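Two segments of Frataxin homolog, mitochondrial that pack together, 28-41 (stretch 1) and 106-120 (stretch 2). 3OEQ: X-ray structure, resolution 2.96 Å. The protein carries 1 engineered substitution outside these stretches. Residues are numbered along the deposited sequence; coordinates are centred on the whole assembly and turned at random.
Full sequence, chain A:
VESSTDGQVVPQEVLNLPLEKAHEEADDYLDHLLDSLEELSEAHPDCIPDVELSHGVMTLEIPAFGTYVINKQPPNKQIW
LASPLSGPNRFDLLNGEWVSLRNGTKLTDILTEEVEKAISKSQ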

# COMPACT_ATOMS: atom_id res chain seq x y z
N ASP A 28 7.41 10.32 -10.65
CA ASP A 28 6.78 10.84 -11.85
C ASP A 28 5.94 12.06 -11.56
O ASP A 28 6.01 13.05 -12.28
CB ASP A 28 5.90 9.78 -12.51
CG ASP A 28 6.65 8.87 -13.48
OD1 ASP A 28 7.86 9.10 -13.78
OD2 ASP A 28 5.99 7.92 -13.94
N TYR A 29 5.13 11.98 -10.49
CA TYR A 29 4.20 13.08 -10.12
C TYR A 29 4.92 14.34 -9.73
O TYR A 29 4.59 15.42 -10.18
CB TYR A 29 3.29 12.64 -8.99
CG TYR A 29 2.16 13.60 -8.77
CD1 TYR A 29 1.00 13.51 -9.51
CD2 TYR A 29 2.24 14.58 -7.80
CE1 TYR A 29 -0.04 14.37 -9.31
CE2 TYR A 29 1.20 15.45 -7.59
CZ TYR A 29 0.06 15.34 -8.36
OH TYR A 29 -0.98 16.20 -8.17
N LEU A 30 5.93 14.18 -8.89
CA LEU A 30 6.69 15.29 -8.34
C LEU A 30 7.48 16.07 -9.38
O LEU A 30 7.79 17.23 -9.16
CB LEU A 30 7.61 14.80 -7.22
CG LEU A 30 6.90 14.14 -6.03
CD1 LEU A 30 7.83 14.09 -4.85
CD2 LEU A 30 5.64 14.90 -5.68
N ASP A 31 7.78 15.44 -10.51
CA ASP A 31 8.46 16.11 -11.64
C ASP A 31 7.46 16.90 -12.44
O ASP A 31 7.66 18.08 -12.63
CB ASP A 31 9.19 15.10 -12.52
CG ASP A 31 10.30 14.39 -11.79
OD1 ASP A 31 10.90 14.99 -10.88
OD2 ASP A 31 10.58 13.21 -12.11
N HIS A 32 6.38 16.26 -12.87
CA HIS A 32 5.29 16.96 -13.55
C HIS A 32 4.73 18.11 -12.71
O HIS A 32 3.99 18.96 -13.21
CB HIS A 32 4.15 16.00 -13.85
CG HIS A 32 4.43 15.07 -14.98
ND1 HIS A 32 3.44 14.64 -15.85
CD2 HIS A 32 5.58 14.49 -15.39
CE1 HIS A 32 3.97 13.83 -16.74
NE2 HIS A 32 5.27 13.71 -16.48
N LEU A 33 5.08 18.12 -11.43
CA LEU A 33 4.64 19.16 -10.52
C LEU A 33 5.73 20.22 -10.36
O LEU A 33 5.42 21.38 -10.31
CB LEU A 33 4.25 18.54 -9.15
CG LEU A 33 3.95 19.52 -8.02
CD1 LEU A 33 2.87 20.49 -8.45
CD2 LEU A 33 3.59 18.84 -6.73
N LEU A 34 7.00 19.81 -10.30
CA LEU A 34 8.10 20.75 -10.14
C LEU A 34 8.11 21.79 -11.25
O LEU A 34 8.23 22.97 -10.96
CB LEU A 34 9.46 20.05 -10.03
CG LEU A 34 10.70 20.93 -9.93
CD1 LEU A 34 10.68 21.83 -8.67
CD2 LEU A 34 11.98 20.11 -10.02
N ASP A 35 7.97 21.38 -12.51
CA ASP A 35 8.08 22.32 -13.63
C ASP A 35 6.73 22.85 -14.12
O ASP A 35 6.67 23.72 -15.03
CB ASP A 35 8.94 21.73 -14.79
CG ASP A 35 8.38 20.43 -15.36
OD1 ASP A 35 9.16 19.69 -15.99
OD2 ASP A 35 7.18 20.14 -15.19
N SER A 36 5.66 22.32 -13.55
CA SER A 36 4.35 22.91 -13.73
C SER A 36 4.11 24.02 -12.69
O SER A 36 3.36 24.97 -12.95
CB SER A 36 3.26 21.85 -13.70
OG SER A 36 2.18 22.27 -12.88
N LEU A 37 4.76 23.89 -11.55
CA LEU A 37 4.66 24.85 -10.44
C LEU A 37 5.76 25.90 -10.51
O LEU A 37 5.64 26.94 -9.87
CB LEU A 37 4.76 24.13 -9.09
CG LEU A 37 3.83 24.44 -7.92
CD1 LEU A 37 2.38 24.25 -8.30
CD2 LEU A 37 4.16 23.55 -6.74
N GLU A 38 6.82 25.63 -11.25
CA GLU A 38 7.82 26.67 -11.48
C GLU A 38 7.54 27.44 -12.79
O GLU A 38 8.18 28.45 -13.05
CB GLU A 38 9.27 26.14 -11.35
CG GLU A 38 9.71 25.08 -12.36
CD GLU A 38 11.10 24.55 -12.11
OE1 GLU A 38 11.60 24.64 -10.98
OE2 GLU A 38 11.70 24.03 -13.06
N GLU A 39 6.57 26.94 -13.58
CA GLU A 39 5.95 27.67 -14.71
C GLU A 39 4.74 28.51 -14.25
O GLU A 39 4.24 29.35 -14.99
CB GLU A 39 5.55 26.73 -15.86
CG GLU A 39 5.49 27.44 -17.19
CD GLU A 39 4.92 26.60 -18.28
OE1 GLU A 39 4.99 25.37 -18.21
OE2 GLU A 39 4.40 27.19 -19.24
N LEU A 40 4.28 28.26 -13.03
CA LEU A 40 3.38 29.17 -12.34
C LEU A 40 4.22 30.22 -11.61
O LEU A 40 3.83 31.37 -11.54
CB LEU A 40 2.44 28.42 -11.39
CG LEU A 40 1.14 27.88 -12.02
CD1 LEU A 40 0.74 26.56 -11.41
CD2 LEU A 40 -0.03 28.89 -11.99
N SER A 41 5.39 29.83 -11.12
CA SER A 41 6.28 30.74 -10.39
C SER A 41 6.70 31.97 -11.19
O SER A 41 7.33 32.87 -10.66
CB SER A 41 7.52 29.98 -9.93
OG SER A 41 8.13 30.64 -8.84
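Stretch 2 106-120: KLTDILTEEVEKAIS

The one polar link in an otherwise apolar contact lies at its beginning: Tyr29 reaches across on a t rotamer and its hydroxyl forms a hydrogen bond with a threonine of stretch 2, Tyr29 OH to Thr108 OG1 at 3.1 Å. A long side chain suits this place, since the helix axes come no closer than 13.0 Å. Stretch 2 is helical from Leu107 onward, with Lys106 at the N-cap position, and it runs in nearly the same direction as the helix that enters stretch 1 from earlier in the chain, crossing it at -17°. Leu40 lies farther along, where phi/psi stay helical but the regular bonds are absent. With so wide a spacing, the backbones remain apart; the CA atoms of Leu33 and Thr108 are 9.1 Å from each other, and those of Leu40 and Val115 8.9 Å, so side chains must fill the gap.

Leu107 points toward stretch 1 and meets the end of the tyrosine, its CD2 lying 3.5 Å from Tyr29 CZ. Tyrosine suits this place because its ring offers an apolar surface to leucine while its hydroxyl can pair with that of Thr108, whose CA-to-CB bond points sideways and whose OG1 lies near the ring plane, at the edge. One turn on, Leu111 takes over: its CD1 packs 3.8 Å from Leu33 CD2, leucine against leucine, both buried. Val115 follows, and its compact branched side chain touches two residues, with CG2 4.1 Å from Leu37 CD1 and CG1 4.3 Å from Leu40 CD1. The last contact is looser, Ile119 CD1 to Leu40 CD2 at 4.4 Å, on an exposed isoleucine.

The spacing of four residues through Leu107, Leu111, Val115 and Ile119 keeps one face of the helix turned toward stretch 1, and backbone bonds such as Leu111 N to Leu107 O (2.8 Å) and Val115 N to Leu111 O (2.7 Å) are part of the regular helix that places these residues on one side. Asp109 and Thr112 point away, where polar side chains can remain exposed.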

# COMPACT_ATOMS: atom_id res chain seq x y z
N LYS A 106 -8.66 14.47 -4.73
CA LYS A 106 -7.39 14.67 -5.43
C LYS A 106 -6.50 15.76 -4.78
O LYS A 106 -6.97 16.86 -4.46
CB LYS A 106 -7.63 15.03 -6.92
CG LYS A 106 -8.18 13.95 -7.87
CD LYS A 106 -8.03 14.40 -9.37
CE LYS A 106 -9.07 13.78 -10.28
NZ LYS A 106 -8.65 12.43 -10.74
N LEU A 107 -5.21 15.46 -4.58
CA LEU A 107 -4.25 16.48 -4.20
C LEU A 107 -3.99 17.40 -5.37
O LEU A 107 -3.80 18.60 -5.17
CB LEU A 107 -2.93 15.91 -3.70
CG LEU A 107 -1.78 15.78 -4.68
CD1 LEU A 107 -0.51 15.48 -3.98
CD2 LEU A 107 -2.12 14.69 -5.65
N THR A 108 -3.98 16.84 -6.59
CA THR A 108 -3.94 17.65 -7.83
C THR A 108 -4.96 18.82 -7.73
O THR A 108 -4.61 19.98 -8.00
CB THR A 108 -4.17 16.76 -9.09
OG1 THR A 108 -3.91 15.38 -8.75
CG2 THR A 108 -3.24 17.19 -10.24
N ASP A 109 -6.19 18.54 -7.27
CA ASP A 109 -7.21 19.56 -7.01
C ASP A 109 -6.90 20.46 -5.79
O ASP A 109 -7.20 21.65 -5.83
CB ASP A 109 -8.62 18.94 -6.93
CG ASP A 109 -9.06 18.35 -8.26
OD1 ASP A 109 -8.51 18.73 -9.29
OD2 ASP A 109 -9.95 17.49 -8.29
N ILE A 110 -6.30 19.91 -4.74
CA ILE A 110 -6.00 20.66 -3.51
C ILE A 110 -4.92 21.71 -3.78
O ILE A 110 -5.00 22.83 -3.28
CB ILE A 110 -5.62 19.73 -2.33
CG1 ILE A 110 -6.83 18.95 -1.83
CG2 ILE A 110 -5.05 20.50 -1.18
CD1 ILE A 110 -6.48 17.82 -0.86
N LEU A 111 -3.94 21.37 -4.60
CA LEU A 111 -2.90 22.32 -4.97
C LEU A 111 -3.46 23.44 -5.83
O LEU A 111 -3.33 24.61 -5.47
CB LEU A 111 -1.72 21.62 -5.65
CG LEU A 111 -0.98 20.62 -4.75
CD1 LEU A 111 0.24 20.07 -5.44
CD2 LEU A 111 -0.59 21.22 -3.39
N THR A 112 -4.10 23.08 -6.94
CA THR A 112 -4.92 24.01 -7.74
C THR A 112 -5.65 25.03 -6.89
O THR A 112 -5.35 26.21 -6.98
CB THR A 112 -5.94 23.24 -8.61
OG1 THR A 112 -5.27 22.73 -9.74
CG2 THR A 112 -7.08 24.14 -9.09
N GLU A 113 -6.59 24.58 -6.07
CA GLU A 113 -7.35 25.46 -5.18
C GLU A 113 -6.46 26.45 -4.42
O GLU A 113 -6.66 27.68 -4.51
CB GLU A 113 -8.21 24.65 -4.20
CG GLU A 113 -9.39 23.92 -4.84
CD GLU A 113 -10.07 22.99 -3.87
OE1 GLU A 113 -10.01 21.76 -4.05
OE2 GLU A 113 -10.64 23.50 -2.89
N GLU A 114 -5.47 25.92 -3.71
CA GLU A 114 -4.60 26.70 -2.85
C GLU A 114 -3.57 27.60 -3.56
O GLU A 114 -3.27 28.69 -3.07
CB GLU A 114 -3.97 25.78 -1.81
CG GLU A 114 -5.04 25.04 -1.04
CD GLU A 114 -4.52 24.35 0.20
OE1 GLU A 114 -3.34 24.57 0.53
OE2 GLU A 114 -5.31 23.60 0.83
N VAL A 115 -3.07 27.15 -4.71
CA VAL A 115 -2.18 27.95 -5.56
C VAL A 115 -2.89 29.15 -6.19
O VAL A 115 -2.41 30.28 -6.11
CB VAL A 115 -1.54 27.09 -6.65
CG1 VAL A 115 -1.07 27.95 -7.81
CG2 VAL A 115 -0.41 26.30 -6.08
N GLU A 116 -4.03 28.88 -6.81
CA GLU A 116 -4.85 29.96 -7.36
C GLU A 116 -5.65 30.76 -6.31
O GLU A 116 -5.98 31.91 -6.58
CB GLU A 116 -5.73 29.47 -8.50
CG GLU A 116 -7.00 28.80 -8.05
CD GLU A 116 -7.58 27.91 -9.11
OE1 GLU A 116 -8.76 27.58 -8.98
OE2 GLU A 116 -6.88 27.53 -10.07
N LYS A 117 -5.95 30.20 -5.14
CA LYS A 117 -6.41 31.02 -3.99
C LYS A 117 -5.39 32.14 -3.69
O LYS A 117 -5.73 33.14 -3.08
CB LYS A 117 -6.66 30.17 -2.73
CG LYS A 117 -7.66 30.72 -1.69
CD LYS A 117 -8.92 29.83 -1.51
CE LYS A 117 -10.22 30.59 -1.13
NZ LYS A 117 -10.17 31.46 0.10
N ALA A 118 -4.14 31.95 -4.15
CA ALA A 118 -3.03 32.89 -3.91
C ALA A 118 -2.82 33.93 -5.02
O ALA A 118 -2.52 35.08 -4.73
CB ALA A 118 -1.74 32.12 -3.66
N ILE A 119 -2.97 33.52 -6.29
CA ILE A 119 -2.87 34.43 -7.45
C ILE A 119 -3.80 35.64 -7.27
O ILE A 119 -3.50 36.75 -7.75
CB ILE A 119 -3.22 33.73 -8.83
CG1 ILE A 119 -2.43 32.43 -9.01
CG2 ILE A 119 -3.00 34.70 -10.03
CD1 ILE A 119 -2.96 31.54 -10.14
N SER A 120 -4.90 35.41 -6.57
CA SER A 120 -5.91 36.43 -6.30
C SER A 120 -5.33 37.62 -5.53
O SER A 120 -5.34 38.75 -6.01
CB SER A 120 -7.06 35.83 -5.50
OG SER A 120 -7.42 34.58 -6.02